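NADPH-ferredoxin reductase FprA (Mycobacterium tuberculosis, PDB 1LQT) transfers electrons between NADPH and ferredoxin by way of a bound FAD, and may supply electrons to P450 systems. Local coordinates at residues Gly339-Asn343 against Val356-Arg362. Residues are numbered along the deposited sequence; the frame is centred on the assembly and turned at random. Where two conformers were deposited one is given.
Sequences GTIPN and VVGWIKR. With FAD (flavin-adenine dinucleotide), chain H.
A short helix leaves carbonyls at its C-terminal end without helical partners, and a neighbouring loop can supply donors; residues 339-343 and 356-362 of this FAD- and NADP-binding reductase are a worked example. Residues 356-362 leave the edge strand 354-356 of the FAD-domain sheet, pass Gly358 (phi 78°, psi -158°) at the N-cap, and make one turn of helix, 359-362, in which Gly358 O accepts from Lys361 N (2.9 Å) and Arg362 N (3.0 Å). After Gly339 (phi 64°, psi 34°), in a G1 beta bulge with Thr340, residues 340-343, extended and entering strand 343-344, run past it, closest where the CA atoms of Thr340 and Ile360 lie 5.0 Å apart.

Ile360, Asn343 and Ile341 are the residues most covered. Ile341 N donates to Ile360 O at 3.1 Å and 163°, the single direct hydrogen bond between the segments. Ile341 CD1 lies 3.7 Å from Ile360 CG1 and 3.8 Å from Val356 CG1, an apolar cluster that Ile348 extends. Asn343 (chi1 p) lays CB 3.6 Å from Val356 CG2; its ND2 donates back to Ile341 O (3.0 Å), lies 3.8 Å from Lys361 CG, and donates to a water (3.0 Å) that reaches Lys361 O (3.3 Å).

Another water lies 2.8 Å from both Gly339 O and Trp359 O; a third donates to Lys361 O (3.1 Å) and meets Thr340 OG1 (2.8 Å), itself hydrogen-bonded to Ser338 OG. The all-trans Lys361 side chain ends in a salt bridge to Asp374. Trp359 N donates to FAD O2P at 2.8 Å, and an ideal CB on Gly358 would clash with that oxygen. The chemistry thus implies a polarised turn, its N-terminal amide spent on cofactor phosphate and its later carbonyls on loop and solvent.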
ATOM      1  N   GLY A 339     -14.790   1.201   0.270  1.00 10.23           N
ATOM      2  CA  GLY A 339     -13.800   1.225   1.332  1.00 10.51           C
ATOM      3  C   GLY A 339     -13.124   2.584   1.527  1.00 10.01           C
ATOM      4  O   GLY A 339     -11.942   2.650   1.894  1.00 10.25           O
ATOM      5  N   THR A 340     -13.888   3.655   1.294  1.00 10.07           N
ATOM      6  CA  THR A 340     -13.428   5.016   1.505  1.00 10.32           C
ATOM      7  C   THR A 340     -14.337   5.736   2.482  1.00 10.17           C
ATOM      8  O   THR A 340     -15.440   5.321   2.734  1.00 10.90           O
ATOM      9  CB  THR A 340     -13.316   5.816   0.206  1.00 10.57           C
ATOM     10  OG1 THR A 340     -14.612   6.019  -0.359  1.00 11.77           O
ATOM     11  CG2 THR A 340     -12.462   5.138  -0.830  1.00 11.76           C
ATOM     12  N   ILE A 341     -13.830   6.834   3.018  1.00 10.58           N
ATOM     13  CA  ILE A 341     -14.611   7.742   3.844  1.00 10.95           C
ATOM     14  C   ILE A 341     -15.255   8.819   2.960  1.00 11.31           C
ATOM     15  O   ILE A 341     -14.586   9.505   2.228  1.00 12.03           O
ATOM     16  CB  ILE A 341     -13.710   8.386   4.919  1.00 10.76           C
ATOM     17  CG1 ILE A 341     -13.210   7.320   5.890  1.00 10.83           C
ATOM     18  CG2 ILE A 341     -14.495   9.457   5.662  1.00 11.76           C
ATOM     19  CD1 ILE A 341     -12.202   7.825   6.911  1.00 11.10           C
ATOM     20  N   PRO A 342     -16.576   8.951   2.994  1.00 12.38           N
ATOM     21  CA  PRO A 342     -17.241   9.917   2.119  1.00 12.72           C
ATOM     22  C   PRO A 342     -16.856  11.330   2.523  1.00 12.41           C
ATOM     23  O   PRO A 342     -16.740  11.625   3.731  1.00 13.85           O
ATOM     24  CB  PRO A 342     -18.719   9.664   2.339  1.00 13.40           C
ATOM     25  CG  PRO A 342     -18.785   9.179   3.716  1.00 12.78           C
ATOM     26  CD  PRO A 342     -17.512   8.251   3.857  1.00 12.45           C
ATOM     27  N   ASN A 343     -16.609  12.149   1.520  1.00 14.10           N
ATOM     28  CA  ASN A 343     -16.101  13.507   1.760  0.50 13.80           C
ATOM     29  C   ASN A 343     -16.433  14.440   0.570  0.50 13.84           C
ATOM     30  O   ASN A 343     -16.979  13.962  -0.397  0.50 14.57           O
ATOM     31  CB  ASN A 343     -14.588  13.414   1.975  1.00 13.65           C
ATOM     32  CG  ASN A 343     -13.878  13.045   0.708  1.00 14.86           C
ATOM     33  OD1 ASN A 343     -13.363  13.930   0.012  1.00 18.23           O
ATOM     34  ND2 ASN A 343     -13.777  11.725   0.424  1.00 15.00           N
ATOM     35  N   VAL A 356     -10.015  14.053   5.119  1.00  9.72           N
ATOM     36  CA  VAL A 356      -9.312  12.884   4.625  1.00  9.53           C
ATOM     37  C   VAL A 356      -8.385  13.271   3.487  1.00  9.47           C
ATOM     38  O   VAL A 356      -8.659  14.187   2.728  1.00 11.22           O
ATOM     39  CB  VAL A 356     -10.281  11.778   4.146  1.00 10.09           C
ATOM     40  CG1 VAL A 356     -10.871  11.041   5.323  1.00 10.80           C
ATOM     41  CG2 VAL A 356     -11.377  12.319   3.235  1.00 11.63           C
ATOM     42  N   VAL A 357      -7.284  12.529   3.371  1.00  9.62           N
ATOM     43  CA  VAL A 357      -6.351  12.603   2.269  1.00  9.57           C
ATOM     44  C   VAL A 357      -5.914  11.187   1.932  1.00  9.19           C
ATOM     45  O   VAL A 357      -6.019  10.282   2.744  1.00  9.35           O
ATOM     46  CB  VAL A 357      -5.098  13.476   2.583  1.00  9.86           C
ATOM     47  CG1 VAL A 357      -5.520  14.944   2.789  1.00 10.84           C
ATOM     48  CG2 VAL A 357      -4.376  12.934   3.790  1.00 10.03           C
ATOM     49  N   GLY A 358      -5.367  11.026   0.742  1.00  9.39           N
ATOM     50  CA  GLY A 358      -4.741   9.773   0.369  1.00  8.94           C
ATOM     51  C   GLY A 358      -5.734   8.705  -0.020  1.00  8.70           C
ATOM     52  O   GLY A 358      -6.873   8.965  -0.404  1.00  9.39           O
ATOM     53  N   TRP A 359      -5.277   7.468   0.083  1.00  8.78           N
ATOM     54  CA  TRP A 359      -6.089   6.328  -0.317  1.00  8.93           C
ATOM     55  C   TRP A 359      -7.403   6.172   0.439  1.00  9.21           C
ATOM     56  O   TRP A 359      -8.333   5.631  -0.127  1.00  9.51           O
ATOM     57  CB  TRP A 359      -5.232   5.061  -0.248  1.00  9.18           C
ATOM     58  CG  TRP A 359      -4.256   4.956  -1.377  1.00  9.04           C
ATOM     59  CD1 TRP A 359      -3.945   5.904  -2.291  1.00  9.78           C
ATOM     60  CD2 TRP A 359      -3.531   3.789  -1.746  1.00  9.64           C
ATOM     61  NE1 TRP A 359      -3.067   5.402  -3.220  1.00 10.53           N
ATOM     62  CE2 TRP A 359      -2.821   4.092  -2.917  1.00  9.87           C
ATOM     63  CE3 TRP A 359      -3.448   2.490  -1.225  1.00 10.59           C
ATOM     64  CZ2 TRP A 359      -2.057   3.152  -3.573  1.00 10.85           C
ATOM     65  CZ3 TRP A 359      -2.681   1.544  -1.914  1.00 10.90           C
ATOM     66  CH2 TRP A 359      -2.010   1.896  -3.068  1.00 10.30           C
ATOM     67  N   ILE A 360      -7.497   6.625   1.683  1.00  9.53           N
ATOM     68  CA  ILE A 360      -8.761   6.530   2.366  1.00  9.66           C
ATOM     69  C   ILE A 360      -9.807   7.498   1.772  1.00  9.75           C
ATOM     70  O   ILE A 360     -10.999   7.281   1.926  1.00 11.33           O
ATOM     71  CB  ILE A 360      -8.596   6.733   3.899  1.00  9.64           C
ATOM     72  CG1 ILE A 360      -9.841   6.199   4.644  1.00  9.87           C
ATOM     73  CG2 ILE A 360      -8.338   8.186   4.267  1.00  9.84           C
ATOM     74  CD1 ILE A 360     -10.119   4.694   4.515  1.00 10.49           C
ATOM     75  N   LYS A 361      -9.338   8.559   1.136  1.00 10.60           N
ATOM     76  CA  LYS A 361     -10.170   9.551   0.440  1.00 11.22           C
ATOM     77  C   LYS A 361     -10.520   9.123  -0.977  1.00 11.89           C
ATOM     78  O   LYS A 361     -11.687   9.230  -1.375  1.00 15.66           O
ATOM     79  CB  LYS A 361      -9.433  10.904   0.380  1.00 11.33           C
ATOM     80  CG  LYS A 361     -10.114  12.041  -0.453  1.00 13.40           C
ATOM     81  CD  LYS A 361      -9.146  13.263  -0.523  1.00 14.51           C
ATOM     82  CE  LYS A 361      -9.664  14.411  -1.389  1.00 15.94           C
ATOM     83  NZ  LYS A 361      -8.635  15.506  -1.481  1.00 17.22           N
ATOM     84  N   ARG A 362      -9.499   8.705  -1.727  1.00 11.47           N
ATOM     85  CA  ARG A 362      -9.570   8.511  -3.179  1.00 13.34           C
ATOM     86  C   ARG A 362      -9.698   7.088  -3.621  1.00 12.14           C
ATOM     87  O   ARG A 362      -9.925   6.842  -4.797  1.00 14.77           O
ATOM     88  CB  ARG A 362      -8.237   8.966  -3.795  1.00 15.61           C
ATOM     89  CG  ARG A 362      -7.870  10.360  -3.611  1.00 17.25           C
ATOM     90  CD  ARG A 362      -6.815  10.785  -4.570  1.00 19.56           C
ATOM     91  NE  ARG A 362      -5.535  10.249  -4.108  1.00 23.80           N
ATOM     92  CZ  ARG A 362      -4.744   9.450  -4.812  1.00 25.24           C
ATOM     93  NH1 ARG A 362      -5.072   9.108  -6.047  1.00 27.26           N
ATOM     94  NH2 ARG A 362      -3.617   8.974  -4.291  1.00 25.66           N
TER
HETATM   95  PA  FAD H2457      -0.323   4.747   3.491  1.00  8.02           P
HETATM   96  O1A FAD H2457      -0.930   3.404   3.562  1.00  8.20           O
HETATM   97  O2A FAD H2457       1.010   4.928   2.864  1.00  7.84           O
HETATM   98  O5B FAD H2457      -0.210   5.338   4.973  1.00  7.94           O
HETATM   99  C5B FAD H2457      -1.285   5.152   5.902  1.00  7.87           C
HETATM  100  C4B FAD H2457      -0.678   5.272   7.294  1.00  7.90           C
HETATM  101  O4B FAD H2457      -1.761   5.385   8.214  1.00  8.01           O
HETATM  102  C3B FAD H2457       0.149   4.055   7.724  1.00  8.20           C
HETATM  103  O3B FAD H2457       1.394   4.421   8.272  1.00  8.05           O
HETATM  104  C2B FAD H2457      -0.754   3.375   8.718  1.00  8.02           C
HETATM  105  O2B FAD H2457      -0.114   2.556   9.670  1.00  7.90           O
HETATM  106  C1B FAD H2457      -1.486   4.572   9.338  1.00  7.97           C
HETATM  107  N9A FAD H2457      -2.749   4.248   9.986  1.00  8.30           N
HETATM  108  C8A FAD H2457      -3.760   3.490   9.459  1.00  8.30           C
HETATM  109  N7A FAD H2457      -4.792   3.392  10.288  1.00  9.15           N
HETATM  110  C5A FAD H2457      -4.408   4.092  11.415  0.50  8.27           C
HETATM  111  C6A FAD H2457      -5.067   4.329  12.624  1.00  9.63           C
HETATM  112  N6A FAD H2457      -6.295   3.915  12.893  1.00 10.73           N
HETATM  113  N1A FAD H2457      -4.406   5.083  13.545  1.00  9.12           N
HETATM  114  C2A FAD H2457      -3.167   5.565  13.257  1.00  8.79           C
HETATM  115  N3A FAD H2457      -2.483   5.380  12.120  1.00  8.93           N
HETATM  116  C4A FAD H2457      -3.147   4.636  11.230  0.50  8.33           C
HETATM  117  N1  FAD H2457       3.988   4.019  -5.217  1.00 10.26           N
HETATM  118  C2  FAD H2457       5.093   4.431  -5.901  1.00 10.74           C
HETATM  119  O2  FAD H2457       5.208   5.583  -6.274  1.00 11.76           O
HETATM  120  N3  FAD H2457       6.082   3.506  -6.192  1.00 11.52           N
HETATM  121  C4  FAD H2457       6.067   2.211  -5.763  1.00 10.61           C
HETATM  122  O4  FAD H2457       7.012   1.435  -6.027  1.00 12.30           O
HETATM  123  C4X FAD H2457       4.954   1.808  -5.016  0.50  9.92           C
HETATM  124  N5  FAD H2457       4.871   0.524  -4.525  1.00 10.25           N
HETATM  125  C5X FAD H2457       3.756   0.133  -3.830  0.50  9.73           C
HETATM  126  C6  FAD H2457       3.655  -1.154  -3.362  1.00  9.61           C
HETATM  127  C7  FAD H2457       2.520  -1.619  -2.722  1.00  9.98           C
HETATM  128  C7M FAD H2457       2.462  -3.032  -2.211  1.00 10.88           C
HETATM  129  C8  FAD H2457       1.461  -0.725  -2.521  1.00  9.28           C
HETATM  130  C8M FAD H2457       0.193  -1.180  -1.853  1.00 10.11           C
HETATM  131  C9  FAD H2457       1.555   0.591  -2.968  1.00  9.60           C
HETATM  132  C9A FAD H2457       2.694   1.038  -3.624  1.00  9.46           C
HETATM  133  N10 FAD H2457       2.801   2.349  -4.101  1.00  9.41           N
HETATM  134  C10 FAD H2457       3.933   2.742  -4.772  1.00  9.50           C
HETATM  135  C1' FAD H2457       1.734   3.363  -3.862  1.00  9.49           C
HETATM  136  C2' FAD H2457       1.949   4.097  -2.539  1.00  9.15           C
HETATM  137  O2' FAD H2457       2.241   3.141  -1.550  1.00  9.52           O
HETATM  138  C3' FAD H2457       0.674   4.878  -2.167  1.00  8.77           C
HETATM  139  O3' FAD H2457       0.387   5.871  -3.148  1.00  9.65           O
HETATM  140  C4' FAD H2457       0.754   5.680  -0.868  1.00  8.31           C
HETATM  141  O4' FAD H2457       1.552   5.016   0.107  1.00  8.62           O
HETATM  142  C5' FAD H2457      -0.646   5.936  -0.311  1.00  8.25           C
HETATM  143  O5' FAD H2457      -0.454   6.861   0.768  1.00  7.96           O
HETATM  144  P   FAD H2457      -1.455   7.041   1.986  1.00  8.33           P
HETATM  145  O1P FAD H2457      -0.835   8.112   2.800  1.00  8.04           O
HETATM  146  O2P FAD H2457      -2.875   7.224   1.557  1.00  8.59           O
HETATM  147  O3P FAD H2457      -1.449   5.662   2.770  1.00  7.88           O
HETATM  148  O   HOH W   1      -9.503   3.145   0.582  1.00 11.54           O
HETATM  149  O   HOH W   2     -14.766   8.735  -1.025  1.00 23.75           O
HETATM  150  O   HOH W   3     -13.358  11.779  -2.512  1.00 35.76           O